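Local coordinates for salicylic acid-binding protein 2 (Nicotiana tabacum, PDB 1XKL), which hydrolyses methyl salicylate to salicylic acid and methanol, a demethylation required for systemic acquired resistance in plant innate immunity, at the interface of chains A and B and the interface of chains C and A. Sequence-based numbering; all coordinates share one arbitrary frame. Chains: chain A/B/C, salicylic acid-binding protein 2.

Contact 1: the interface of chains A and B. Residues chain A 188-190; chain B 93, 196.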
ATOM      1  N   LYS A 188      -8.587 -19.958 -15.346  1.00 24.76           N
ATOM      2  CA  LYS A 188      -9.696 -20.160 -14.424  1.00 25.43           C
ATOM      3  C   LYS A 188     -10.181 -18.875 -13.765  1.00 25.88           C
ATOM      4  O   LYS A 188     -11.137 -18.889 -12.983  1.00 27.20           O
ATOM      5  CB  LYS A 188      -9.317 -21.193 -13.356  1.00 25.63           C
ATOM      6  CG  LYS A 188      -9.772 -22.623 -13.681  1.00 29.14           C
ATOM      7  CD  LYS A 188      -9.260 -23.106 -15.034  1.00 31.59           C
ATOM      8  CE  LYS A 188      -9.807 -24.484 -15.388  1.00 32.62           C
ATOM      9  NZ  LYS A 188      -9.292 -24.975 -16.703  1.00 33.56           N
ATOM     10  N   ALA A 189      -9.539 -17.760 -14.090  1.00 24.72           N
ATOM     11  CA  ALA A 189      -9.923 -16.479 -13.509  1.00 25.69           C
ATOM     12  C   ALA A 189     -10.807 -15.644 -14.428  1.00 25.76           C
ATOM     13  O   ALA A 189     -10.892 -15.891 -15.624  1.00 27.51           O
ATOM     14  CB  ALA A 189      -8.674 -15.688 -13.134  1.00 25.66           C
ATOM     15  N   LYS A 190     -11.471 -14.655 -13.849  1.00 24.22           N
ATOM     16  CA  LYS A 190     -12.338 -13.757 -14.602  1.00 23.47           C
ATOM     17  C   LYS A 190     -11.872 -12.337 -14.285  1.00 22.79           C
ATOM     18  O   LYS A 190     -12.535 -11.602 -13.559  1.00 24.54           O
ATOM     19  CB  LYS A 190     -13.798 -13.950 -14.162  1.00 24.79           C
ATOM     20  CG  LYS A 190     -14.813 -13.107 -14.919  1.00 26.38           C
ATOM     21  CD  LYS A 190     -16.247 -13.463 -14.518  1.00 28.29           C
ATOM     22  CE  LYS A 190     -17.268 -12.803 -15.453  1.00 27.78           C
ATOM     23  NZ  LYS A 190     -18.553 -13.581 -15.515  1.00 27.35           N
TER
ATOM     24  N   LYS B  93     -16.371 -13.941  -9.218  1.00 18.53           N
ATOM     25  CA  LYS B  93     -14.967 -13.750  -9.576  1.00 17.15           C
ATOM     26  C   LYS B  93     -13.961 -14.706  -8.928  1.00 17.21           C
ATOM     27  O   LYS B  93     -12.983 -15.103  -9.564  1.00 16.68           O
ATOM     28  CB  LYS B  93     -14.557 -12.300  -9.297  1.00 18.66           C
ATOM     29  CG  LYS B  93     -13.161 -11.927  -9.821  1.00 20.81           C
ATOM     30  CD  LYS B  93     -12.908 -10.421  -9.768  1.00 21.81           C
ATOM     31  CE  LYS B  93     -11.554 -10.054 -10.386  1.00 24.17           C
ATOM     32  NZ  LYS B  93     -11.408  -8.594 -10.633  1.00 21.84           N
ATOM     33  N   ARG B 196     -19.617 -20.179 -12.296  1.00 17.42           N
ATOM     34  CA  ARG B 196     -18.802 -19.587 -11.242  1.00 16.24           C
ATOM     35  C   ARG B 196     -19.658 -19.298 -10.002  1.00 16.48           C
ATOM     36  O   ARG B 196     -19.570 -20.014  -9.004  1.00 17.31           O
ATOM     37  CB  ARG B 196     -18.120 -18.320 -11.787  1.00 17.30           C
ATOM     38  CG  ARG B 196     -17.319 -18.589 -13.091  1.00 17.32           C
ATOM     39  CD  ARG B 196     -16.535 -17.366 -13.584  1.00 19.19           C
ATOM     40  NE  ARG B 196     -15.455 -16.989 -12.672  1.00 18.23           N
ATOM     41  CZ  ARG B 196     -14.242 -17.534 -12.671  1.00 19.12           C
ATOM     42  NH1 ARG B 196     -13.929 -18.485 -13.542  1.00 17.66           N
ATOM     43  NH2 ARG B 196     -13.340 -17.134 -11.784  1.00 17.78           N
TER
HETATM   44  O   HOH W   1     -11.035 -14.405 -11.175  1.00 17.62           O
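B:Arg196 sends its guanidinium to the backbone of A:Lys188 through a side chain that leaves with CG anti to the carbonyl carbon and then folds at chi3 (66°), a bend that turns the planar head toward chain A. Across from it, A:Lys190 places CG anti to the backbone N and runs on extended, passing over the arginine. Both belong to copies of one alpha/beta hydrolase of the methylesterase family, joined through an interface that is not an exact two-fold and may reflect crystal packing.

The grip is end-on and converges on one atom. NH1 of B:Arg196 donates to the carbonyl O of A:Lys188 at 2.9 Å, and NH2 donates to that O at 3.1 Å. Their approaches differ: NH2 lies in the carbonyl plane, on a lone pair, whereas NH1 stands above it. Seen from the arginine, the acceptor sits in the guanidinium plane, as expected for a forked pair. The carbonyl belongs to the last residue of helix 183-188, where the helix dipole would tend to make it a better acceptor for a cation.

NH2 of B:Arg196 has a further partner within its own chain, the carbonyl O of B:Lys93 at 3.0 Å, also in the guanidinium plane. B:Lys93 is the final residue of helix 83-93, so the arginine links two helix ends and its rotation is restrained by acceptors from both chains. Water 1 makes a second bridge, 2.7 Å from the backbone N of A:Lys190 and 2.6 Å from O of B:Lys93.

CB of A:Lys190 lies over one face of the B:Arg196 guanidinium, 3.6 Å above its plane and shifted toward the rim. The aliphatic stem of B:Lys93 passes beside the A:Lys190 carbonyl, with CE 3.7 Å from O. NZ of A:Lys190 remains 5.4 Å from NE of B:Arg196, so the like charges do not meet.

Contact 2: the interface of chains C and A. Residues chain C 18, 21-22, 167, 171; chain A 21, 167, 171.
This is a two-fold symmetric interface between identical chains, joining C and A within the deposited four-chain assembly; it need not be the pairing that forms in solution. C:Tyr21 and A:Tyr21, each just after the 3-10 helix 17-20, meet helix 166-175 of the other chain, which carries A:Glu167 and A:Leu171 on one side and C:Glu167 and C:Leu171 on the other.

C:Tyr21 lies side by side with A:Leu171, the two side chains pointing the same way. CB of C:Tyr21 rests 3.8 Å from CA of A:Leu171. CD1 of the C:Tyr21 ring comes within 3.4 Å of the carbonyl O of A:Glu167, while the A:Glu167 carbonyl carbon lies at the ring edge, in plane. CG of the tyrosine sits between the backbone N and the carbonyl carbon (chi1 82°), a placement that lays the ring across helix 166-175 of chain A, beside A:Leu171. CD2 of A:Leu171 lies over one face of the C:Tyr21 ring and CG of C:Lys22, from its own chain, over the other, both toward the rim. A:Tyr21 makes the twin contact, its CB 3.8 Å from CB of C:Leu171.

Close to the symmetry axis the leucines reach toward each other tip to tip, CD1 of C:Leu171 meeting CD2 of A:Leu171 at 4.0 Å. Both have CG anti to the backbone N (179° in C, -176° in A), which carries the methyl ends toward the partner chain.

The tyrosines approach from opposite directions. OH of C:Tyr21 and OH of A:Tyr21 are 3.7 Å apart and share a water instead of pairing directly. At the flank, CG of A:Glu167 packs on CA of C:Lys22, and water 2 joins the A:Glu167 carboxylate OE2 to the C:Lys22 carbonyl O. Water 3 sits 2.8 Å from OH of C:Tyr21 and equally 2.8 Å from OH of A:Tyr21, in the plane of both rings.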
ATOM      1  N   TRP C  18      25.188  -5.072 -14.230  1.00 15.65           N
ATOM      2  CA  TRP C  18      24.569  -4.255 -15.256  1.00 14.57           C
ATOM      3  C   TRP C  18      25.344  -2.974 -15.579  1.00 17.22           C
ATOM      4  O   TRP C  18      25.299  -2.497 -16.712  1.00 15.71           O
ATOM      5  CB  TRP C  18      23.153  -3.870 -14.842  1.00 14.08           C
ATOM      6  CG  TRP C  18      23.077  -3.097 -13.562  1.00 14.17           C
ATOM      7  CD1 TRP C  18      22.853  -3.599 -12.310  1.00 14.70           C
ATOM      8  CD2 TRP C  18      23.165  -1.675 -13.413  1.00 14.75           C
ATOM      9  NE1 TRP C  18      22.785  -2.575 -11.391  1.00 15.61           N
ATOM     10  CE2 TRP C  18      22.973  -1.384 -12.041  1.00 15.20           C
ATOM     11  CE3 TRP C  18      23.384  -0.617 -14.303  1.00 15.38           C
ATOM     12  CZ2 TRP C  18      22.991  -0.079 -11.541  1.00 14.20           C
ATOM     13  CZ3 TRP C  18      23.404   0.683 -13.809  1.00 14.76           C
ATOM     14  CH2 TRP C  18      23.206   0.941 -12.436  1.00 13.98           C
ATOM     15  N   TYR C  21      27.424  -2.782 -18.772  1.00 14.66           N
ATOM     16  CA  TYR C  21      26.807  -3.123 -20.059  1.00 16.33           C
ATOM     17  C   TYR C  21      27.401  -2.453 -21.300  1.00 15.60           C
ATOM     18  O   TYR C  21      27.377  -3.038 -22.384  1.00 15.18           O
ATOM     19  CB  TYR C  21      25.286  -2.905 -20.007  1.00 14.87           C
ATOM     20  CG  TYR C  21      24.822  -1.487 -20.233  1.00 16.15           C
ATOM     21  CD1 TYR C  21      24.202  -1.115 -21.428  1.00 15.38           C
ATOM     22  CD2 TYR C  21      24.972  -0.521 -19.242  1.00 15.46           C
ATOM     23  CE1 TYR C  21      23.738   0.186 -21.631  1.00 13.48           C
ATOM     24  CE2 TYR C  21      24.517   0.781 -19.434  1.00 14.76           C
ATOM     25  CZ  TYR C  21      23.898   1.125 -20.631  1.00 16.27           C
ATOM     26  OH  TYR C  21      23.434   2.411 -20.795  1.00 18.02           O
ATOM     27  N   LYS C  22      27.929  -1.241 -21.155  1.00 17.12           N
ATOM     28  CA  LYS C  22      28.535  -0.544 -22.295  1.00 18.14           C
ATOM     29  C   LYS C  22      29.968  -1.007 -22.529  1.00 18.76           C
ATOM     30  O   LYS C  22      30.441  -1.038 -23.666  1.00 19.84           O
ATOM     31  CB  LYS C  22      28.529   0.969 -22.076  1.00 18.18           C
ATOM     32  CG  LYS C  22      27.183   1.630 -22.253  1.00 19.98           C
ATOM     33  CD  LYS C  22      27.254   3.086 -21.852  1.00 20.30           C
ATOM     34  CE  LYS C  22      26.031   3.850 -22.322  1.00 21.94           C
ATOM     35  NZ  LYS C  22      26.015   5.233 -21.770  1.00 22.30           N
ATOM     36  N   GLU C 167      19.848   9.076 -19.895  1.00 23.65           N
ATOM     37  CA  GLU C 167      19.424   7.687 -19.985  1.00 23.92           C
ATOM     38  C   GLU C 167      20.145   6.865 -18.909  1.00 23.17           C
ATOM     39  O   GLU C 167      19.526   6.054 -18.228  1.00 20.18           O
ATOM     40  CB  GLU C 167      19.737   7.112 -21.378  1.00 24.87           C
ATOM     41  CG  GLU C 167      18.983   7.745 -22.566  1.00 28.96           C
ATOM     42  CD  GLU C 167      19.353   9.209 -22.818  1.00 32.99           C
ATOM     43  OE1 GLU C 167      20.544   9.569 -22.663  1.00 31.03           O
ATOM     44  OE2 GLU C 167      18.450  10.001 -23.186  1.00 33.16           O
ATOM     45  N   LEU C 171      18.586   4.799 -15.809  1.00 13.10           N
ATOM     46  CA  LEU C 171      18.891   3.391 -15.640  1.00 13.30           C
ATOM     47  C   LEU C 171      19.379   3.125 -14.216  1.00 14.56           C
ATOM     48  O   LEU C 171      18.858   2.242 -13.523  1.00 12.16           O
ATOM     49  CB  LEU C 171      19.947   2.971 -16.662  1.00 13.81           C
ATOM     50  CG  LEU C 171      20.439   1.522 -16.648  1.00 15.09           C
ATOM     51  CD1 LEU C 171      19.299   0.572 -16.953  1.00 15.10           C
ATOM     52  CD2 LEU C 171      21.557   1.367 -17.677  1.00 14.40           C
TER
ATOM     53  N   TYR A  21      14.609   2.798 -19.670  1.00 13.14           N
ATOM     54  CA  TYR A  21      15.628   3.809 -19.431  1.00 14.58           C
ATOM     55  C   TYR A  21      15.909   4.783 -20.581  1.00 14.63           C
ATOM     56  O   TYR A  21      16.382   5.894 -20.341  1.00 15.29           O
ATOM     57  CB  TYR A  21      16.913   3.126 -18.946  1.00 13.56           C
ATOM     58  CG  TYR A  21      17.852   2.631 -20.014  1.00 14.73           C
ATOM     59  CD1 TYR A  21      18.932   3.415 -20.429  1.00 15.90           C
ATOM     60  CD2 TYR A  21      17.690   1.372 -20.589  1.00 14.37           C
ATOM     61  CE1 TYR A  21      19.827   2.959 -21.386  1.00 16.36           C
ATOM     62  CE2 TYR A  21      18.581   0.904 -21.550  1.00 15.79           C
ATOM     63  CZ  TYR A  21      19.649   1.703 -21.941  1.00 17.61           C
ATOM     64  OH  TYR A  21      20.553   1.234 -22.865  1.00 17.46           O
ATOM     65  N   GLU A 167      25.078  -3.375 -26.633  1.00 18.04           N
ATOM     66  CA  GLU A 167      25.068  -2.896 -25.265  1.00 18.97           C
ATOM     67  C   GLU A 167      23.737  -3.278 -24.632  1.00 19.01           C
ATOM     68  O   GLU A 167      23.691  -3.765 -23.502  1.00 18.49           O
ATOM     69  CB  GLU A 167      25.255  -1.379 -25.221  1.00 19.07           C
ATOM     70  CG  GLU A 167      26.655  -0.879 -25.614  1.00 23.12           C
ATOM     71  CD  GLU A 167      26.963  -1.032 -27.098  1.00 26.20           C
ATOM     72  OE1 GLU A 167      26.033  -0.864 -27.915  1.00 26.23           O
ATOM     73  OE2 GLU A 167      28.141  -1.302 -27.446  1.00 26.55           O
ATOM     74  N   LEU A 171      22.977  -5.587 -21.423  1.00 13.32           N
ATOM     75  CA  LEU A 171      22.204  -5.085 -20.300  1.00 14.61           C
ATOM     76  C   LEU A 171      21.123  -6.107 -19.950  1.00 15.25           C
ATOM     77  O   LEU A 171      20.954  -6.472 -18.791  1.00 14.31           O
ATOM     78  CB  LEU A 171      21.565  -3.746 -20.651  1.00 14.78           C
ATOM     79  CG  LEU A 171      20.786  -3.038 -19.538  1.00 15.70           C
ATOM     80  CD1 LEU A 171      21.693  -2.719 -18.360  1.00 13.25           C
ATOM     81  CD2 LEU A 171      20.174  -1.760 -20.100  1.00 15.81           C
TER
HETATM   82  O   HOH W   2      29.666   0.534 -25.772  1.00 12.63           O
HETATM   83  O   HOH W   3      22.705   2.914 -23.458  1.00 24.99           O

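Chain A takes part in both contacts, whose C-alpha centres lie about 40 Å apart, and the two contacts use different residues of chain A. Contact 1 uses the end of helix 183-188 and the residues following it, contact 2 helix 166-175 and A:Tyr21, so chain A can hold B and C at once. The centre of contact 1 lies about 21 Å from the nucleophile A:Ser81, that of contact 2 about 17 Å from C:Ser81; at these separations neither patch forms the catalytic centre. The pairing in contact 2 is symmetric and that in contact 1 is not, so the deposited tetramer combines different kinds of junction.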